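Local coordinates for cell division GTPase FtsZ, diverged (Clostridium botulinum C, PDB 3V3T), which belongs to the tubulin/FtsZ family of GTPase-fold proteins, as a diverged relative with a TubZ-like C-terminal domain, at residues Leu216-Ala229 with Thr252-Val265. The protein carries 1 engineered substitution. Sequence-based numbering, arbitrary orientation.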
loop_
_atom_site.group_PDB
_atom_site.type_symbol
_atom_site.label_atom_id
_atom_site.label_comp_id
_atom_site.label_asym_id
_atom_site.label_seq_id
_atom_site.Cartn_x
_atom_site.Cartn_y
_atom_site.Cartn_z
ATOM N N LEU A 216 -0.272 1.486 -12.129
ATOM C CA LEU A 216 -1.055 2.307 -13.060
ATOM C C LEU A 216 -1.798 1.465 -14.077
ATOM O O LEU A 216 -1.247 0.519 -14.624
ATOM C CB LEU A 216 -0.150 3.264 -13.832
ATOM C CG LEU A 216 0.716 4.215 -12.997
ATOM C CD1 LEU A 216 1.774 4.883 -13.879
ATOM C CD2 LEU A 216 -0.151 5.257 -12.305
ATOM N N GLU A 217 -3.048 1.821 -14.345
ATOM C CA GLU A 217 -3.746 1.272 -15.493
ATOM C C GLU A 217 -4.146 2.382 -16.475
ATOM O O GLU A 217 -4.544 3.476 -16.074
ATOM C CB GLU A 217 -4.929 0.407 -15.056
ATOM C CG GLU A 217 -4.478 -0.906 -14.407
ATOM C CD GLU A 217 -5.625 -1.782 -13.944
ATOM O OE1 GLU A 217 -6.791 -1.428 -14.185
ATOM O OE2 GLU A 217 -5.361 -2.838 -13.334
ATOM N N PHE A 218 -4.016 2.100 -17.766
ATOM C CA PHE A 218 -4.253 3.115 -18.776
ATOM C C PHE A 218 -5.093 2.622 -19.938
ATOM O O PHE A 218 -5.198 1.416 -20.182
ATOM C CB PHE A 218 -2.937 3.701 -19.287
ATOM C CG PHE A 218 -2.068 2.720 -20.016
ATOM C CD1 PHE A 218 -2.083 2.657 -21.403
ATOM C CD2 PHE A 218 -1.206 1.881 -19.317
ATOM C CE1 PHE A 218 -1.266 1.758 -22.087
ATOM C CE2 PHE A 218 -0.386 0.988 -19.980
ATOM C CZ PHE A 218 -0.415 0.924 -21.375
ATOM N N ASP A 219 -5.672 3.587 -20.650
ATOM C CA ASP A 219 -6.602 3.327 -21.739
ATOM C C ASP A 219 -5.924 2.715 -22.959
ATOM O O ASP A 219 -4.904 3.222 -23.428
ATOM C CB ASP A 219 -7.288 4.633 -22.141
ATOM C CG ASP A 219 -8.389 4.424 -23.151
ATOM O OD1 ASP A 219 -8.477 3.317 -23.718
ATOM O OD2 ASP A 219 -9.165 5.375 -23.379
ATOM N N ASP A 220 -6.509 1.637 -23.473
ATOM C CA ASP A 220 -6.004 0.979 -24.671
ATOM C C ASP A 220 -6.148 1.894 -25.882
ATOM O O ASP A 220 -5.549 1.652 -26.930
ATOM C CB ASP A 220 -6.759 -0.332 -24.923
ATOM C CG ASP A 220 -8.246 -0.113 -25.166
ATOM O OD1 ASP A 220 -8.853 0.712 -24.452
ATOM O OD2 ASP A 220 -8.808 -0.761 -26.075
ATOM N N LYS A 221 -6.936 2.955 -25.725
ATOM C CA LYS A 221 -7.296 3.833 -26.840
ATOM C C LYS A 221 -6.235 4.844 -27.288
ATOM O O LYS A 221 -5.554 4.631 -28.294
ATOM C CB LYS A 221 -8.603 4.569 -26.531
ATOM C CG LYS A 221 -9.805 3.654 -26.369
ATOM C CD LYS A 221 -11.085 4.457 -26.221
ATOM C CE LYS A 221 -12.311 3.593 -26.483
ATOM N NZ LYS A 221 -13.517 4.416 -26.787
ATOM N N GLU A 222 -6.114 5.947 -26.551
ATOM C CA GLU A 222 -5.320 7.092 -27.004
ATOM C C GLU A 222 -3.812 6.844 -27.048
ATOM O O GLU A 222 -3.333 5.759 -26.726
ATOM C CB GLU A 222 -5.644 8.348 -26.177
ATOM C CG GLU A 222 -5.840 8.088 -24.693
ATOM C CD GLU A 222 -6.344 9.307 -23.934
ATOM O OE1 GLU A 222 -6.151 10.440 -24.420
ATOM O OE2 GLU A 222 -6.934 9.126 -22.844
ATOM N N ASP A 223 -3.074 7.861 -27.483
ATOM C CA ASP A 223 -1.623 7.815 -27.481
ATOM C C ASP A 223 -1.129 7.309 -26.114
ATOM O O ASP A 223 -1.634 7.710 -25.064
ATOM C CB ASP A 223 -1.073 9.207 -27.783
ATOM C CG ASP A 223 0.428 9.290 -27.633
ATOM O OD1 ASP A 223 1.123 9.258 -28.664
ATOM O OD2 ASP A 223 0.921 9.397 -26.487
ATOM N N ILE A 224 -0.147 6.418 -26.126
ATOM C CA ILE A 224 0.261 5.762 -24.895
ATOM C C ILE A 224 0.876 6.734 -23.882
ATOM O O ILE A 224 0.657 6.590 -22.687
ATOM C CB ILE A 224 1.189 4.553 -25.160
ATOM C CG1 ILE A 224 1.445 3.791 -23.863
ATOM C CG2 ILE A 224 2.502 4.990 -25.787
ATOM C CD1 ILE A 224 2.139 2.488 -24.093
ATOM N N GLN A 225 1.615 7.736 -24.355
ATOM C CA GLN A 225 2.142 8.763 -23.452
ATOM C C GLN A 225 1.014 9.590 -22.816
ATOM O O GLN A 225 1.061 9.911 -21.622
ATOM C CB GLN A 225 3.135 9.680 -24.164
ATOM C CG GLN A 225 4.442 9.013 -24.573
ATOM C CD GLN A 225 5.442 9.994 -25.179
ATOM O OE1 GLN A 225 5.949 10.887 -24.498
ATOM N NE2 GLN A 225 5.728 9.827 -26.464
ATOM N N VAL A 226 -0.002 9.920 -23.609
ATOM C CA VAL A 226 -1.143 10.676 -23.104
ATOM C C VAL A 226 -1.954 9.858 -22.102
ATOM O O VAL A 226 -2.354 10.363 -21.057
ATOM C CB VAL A 226 -2.069 11.182 -24.259
ATOM C CG1 VAL A 226 -3.270 11.943 -23.708
ATOM C CG2 VAL A 226 -1.283 12.046 -25.222
ATOM N N ALA A 227 -2.193 8.593 -22.419
ATOM C CA ALA A 227 -2.973 7.730 -21.537
ATOM C C ALA A 227 -2.294 7.544 -20.177
ATOM O O ALA A 227 -2.958 7.494 -19.151
ATOM C CB ALA A 227 -3.221 6.390 -22.187
ATOM N N LEU A 228 -0.974 7.437 -20.174
ATOM C CA LEU A 228 -0.248 7.204 -18.925
ATOM C C LEU A 228 -0.173 8.482 -18.107
ATOM O O LEU A 228 -0.182 8.456 -16.869
ATOM C CB LEU A 228 1.155 6.644 -19.198
ATOM C CG LEU A 228 1.115 5.126 -19.355
ATOM C CD1 LEU A 228 2.411 4.576 -19.900
ATOM C CD2 LEU A 228 0.776 4.501 -18.009
ATOM N N ALA A 229 -0.115 9.607 -18.806
ATOM C CA ALA A 229 -0.112 10.896 -18.142
ATOM C C ALA A 229 -1.434 11.115 -17.408
ATOM O O ALA A 229 -1.447 11.556 -16.265
ATOM C CB ALA A 229 0.152 12.005 -19.147
ATOM N N THR A 252 0.271 -5.652 -21.105
ATOM C CA THR A 252 -0.573 -4.883 -22.006
ATOM C C THR A 252 -1.322 -5.764 -22.998
ATOM O O THR A 252 -0.852 -6.840 -23.364
ATOM C CB THR A 252 0.285 -3.886 -22.788
ATOM O OG1 THR A 252 1.354 -4.593 -23.432
ATOM C CG2 THR A 252 0.883 -2.854 -21.827
ATOM N N THR A 253 -2.488 -5.300 -23.435
ATOM C CA THR A 253 -3.313 -6.059 -24.370
ATOM C C THR A 253 -2.692 -6.163 -25.760
ATOM O O THR A 253 -2.922 -7.142 -26.475
ATOM C CB THR A 253 -4.726 -5.467 -24.496
ATOM O OG1 THR A 253 -4.635 -4.063 -24.770
ATOM C CG2 THR A 253 -5.498 -5.674 -23.209
ATOM N N ARG A 254 -1.912 -5.155 -26.145
ATOM C CA ARG A 254 -1.236 -5.169 -27.442
ATOM C C ARG A 254 0.256 -4.917 -27.270
ATOM O O ARG A 254 0.723 -4.653 -26.166
ATOM C CB ARG A 254 -1.813 -4.101 -28.373
ATOM C CG ARG A 254 -3.244 -3.684 -28.067
ATOM C CD ARG A 254 -3.764 -2.710 -29.125
ATOM N NE ARG A 254 -5.128 -2.265 -28.852
ATOM C CZ ARG A 254 -5.956 -1.786 -29.777
ATOM N NH1 ARG A 254 -5.562 -1.696 -31.040
ATOM N NH2 ARG A 254 -7.183 -1.405 -29.438
ATOM N N VAL A 255 1.001 -4.999 -28.367
ATOM C CA VAL A 255 2.390 -4.568 -28.382
ATOM C C VAL A 255 2.401 -3.084 -28.080
ATOM O O VAL A 255 1.590 -2.335 -28.626
ATOM C CB VAL A 255 3.029 -4.775 -29.771
ATOM C CG1 VAL A 255 4.313 -3.959 -29.908
ATOM C CG2 VAL A 255 3.281 -6.248 -30.031
ATOM N N VAL A 256 3.301 -2.652 -27.202
ATOM C CA VAL A 256 3.433 -1.233 -26.902
ATOM C C VAL A 256 4.882 -0.790 -26.986
ATOM O O VAL A 256 5.792 -1.613 -27.025
ATOM C CB VAL A 256 2.866 -0.879 -25.515
ATOM C CG1 VAL A 256 1.398 -1.269 -25.432
ATOM C CG2 VAL A 256 3.678 -1.562 -24.414
ATOM N N ASP A 257 5.085 0.518 -27.020
ATOM C CA ASP A 257 6.418 1.089 -27.031
ATOM C C ASP A 257 6.886 1.254 -25.590
ATOM O O ASP A 257 6.485 2.187 -24.894
ATOM C CB ASP A 257 6.391 2.442 -27.739
ATOM C CG ASP A 257 7.713 3.177 -27.651
ATOM O OD1 ASP A 257 8.720 2.545 -27.277
ATOM O OD2 ASP A 257 7.746 4.384 -27.976
ATOM N N VAL A 258 7.739 0.345 -25.142
ATOM C CA VAL A 258 8.177 0.334 -23.750
ATOM C C VAL A 258 9.020 1.555 -23.398
ATOM O O VAL A 258 9.044 1.985 -22.247
ATOM C CB VAL A 258 8.949 -0.948 -23.429
ATOM C CG1 VAL A 258 9.883 -0.722 -22.265
ATOM C CG2 VAL A 258 7.978 -2.078 -23.134
ATOM N N GLU A 259 9.704 2.126 -24.383
ATOM C CA GLU A 259 10.504 3.320 -24.127
ATOM C C GLU A 259 9.631 4.545 -23.833
ATOM O O GLU A 259 10.037 5.440 -23.098
ATOM C CB GLU A 259 11.469 3.614 -25.281
ATOM C CG GLU A 259 12.749 4.301 -24.823
ATOM C CD GLU A 259 13.541 3.452 -23.829
ATOM O OE1 GLU A 259 13.454 2.203 -23.897
ATOM O OE2 GLU A 259 14.250 4.036 -22.980
ATOM N N ALA A 260 8.434 4.584 -24.408
ATOM C CA ALA A 260 7.514 5.685 -24.152
ATOM C C ALA A 260 6.875 5.587 -22.765
ATOM O O ALA A 260 6.536 6.597 -22.162
ATOM C CB ALA A 260 6.441 5.755 -25.237
ATOM N N ILE A 261 6.701 4.369 -22.263
ATOM C CA ILE A 261 6.144 4.181 -20.932
ATOM C C ILE A 261 7.153 4.644 -19.902
ATOM O O ILE A 261 6.804 5.335 -18.955
ATOM C CB ILE A 261 5.789 2.701 -20.655
ATOM C CG1 ILE A 261 4.638 2.246 -21.559
ATOM C CG2 ILE A 261 5.457 2.484 -19.162
ATOM C CD1 ILE A 261 4.286 0.792 -21.409
ATOM N N LYS A 262 8.406 4.245 -20.090
ATOM C CA LYS A 262 9.485 4.654 -19.202
ATOM C C LYS A 262 9.610 6.174 -19.229
ATOM O O LYS A 262 9.933 6.814 -18.227
ATOM C CB LYS A 262 10.798 4.004 -19.644
ATOM C CG LYS A 262 10.825 2.489 -19.482
ATOM C CD LYS A 262 12.083 1.884 -20.086
ATOM C CE LYS A 262 12.091 0.371 -19.926
ATOM N NZ LYS A 262 13.233 -0.298 -20.622
ATOM N N SER A 263 9.323 6.749 -20.387
ATOM C CA SER A 263 9.409 8.187 -20.555
ATOM C C SER A 263 8.442 8.906 -19.615
ATOM O O SER A 263 8.758 9.963 -19.056
ATOM C CB SER A 263 9.133 8.560 -22.011
ATOM O OG SER A 263 9.078 9.963 -22.170
ATOM N N ILE A 264 7.264 8.333 -19.430
ATOM C CA ILE A 264 6.268 8.985 -18.593
ATOM C C ILE A 264 6.346 8.526 -17.139
ATOM O O ILE A 264 6.149 9.316 -16.218
ATOM C CB ILE A 264 4.849 8.754 -19.121
ATOM C CG1 ILE A 264 4.706 9.313 -20.539
ATOM C CG2 ILE A 264 3.836 9.439 -18.223
ATOM C CD1 ILE A 264 4.663 10.811 -20.569
ATOM N N VAL A 265 6.639 7.250 -16.928
ATOM C CA VAL A 265 6.506 6.674 -15.593
ATOM C C VAL A 265 7.779 6.735 -14.754
ATOM O O VAL A 265 7.719 6.878 -13.540
ATOM C CB VAL A 265 6.015 5.218 -15.649
ATOM C CG1 VAL A 265 5.967 4.625 -14.239
ATOM C CG2 VAL A 265 4.638 5.167 -16.277
#
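Ile224 pushes its CD1 methyl into a hollow between Val256 and Ile261, 3.7 Å from Val256 CB and 3.6 Å from Ile261 CG1, crossing both side chains at about a right angle. Its CG1 branch stands anti to the backbone N (chi1 -173°), which carries CD1 to that hollow and leaves CG2 against the CB of Ala260. The small Ala260 side chain is consistent with the close approach of the two backbones here: its CB fits the notch formed by Ile224 CG2 and Gln225 CG, 3.9 Å from the latter. One turn further along, Leu228 presses CD1 against the flank of Ile261, touching CB, CG1 and CG2 together (CG1 at 3.6 Å). Ile264 projects from the other helix as a bump laid on the backbone, its CG1 3.8 Å from Gln225 O and its CG2 packed against Leu228 CB and Ala229 N. On the sheet side, Leu216 CD1 and Val265 CG2 meet tip to tip at 3.7 Å. The Phe218 ring has Leu228 CG over one face, offset toward the rim, while CZ reaches Thr252 CG2. At the exposed end Asp220 OD2 and the edge of the Arg254 guanidinium form a long, doubtful salt bridge, since Asp220 has two conformers and Arg254 is poorly ordered. Aspartate N-caps, Asp223 and Asp257, open the two helices; the axes of the short segments 224-229 and 258-265 approach to 9.2 Å and cross at -34°. Ile261 and Val265 also touch strand 281-287, and Leu216 of strand 211-217 touches Leu232, so the pair covers one face of the C-terminal part of the sheet: the layered alpha/beta packing of the tubulin/FtsZ C-terminal domain.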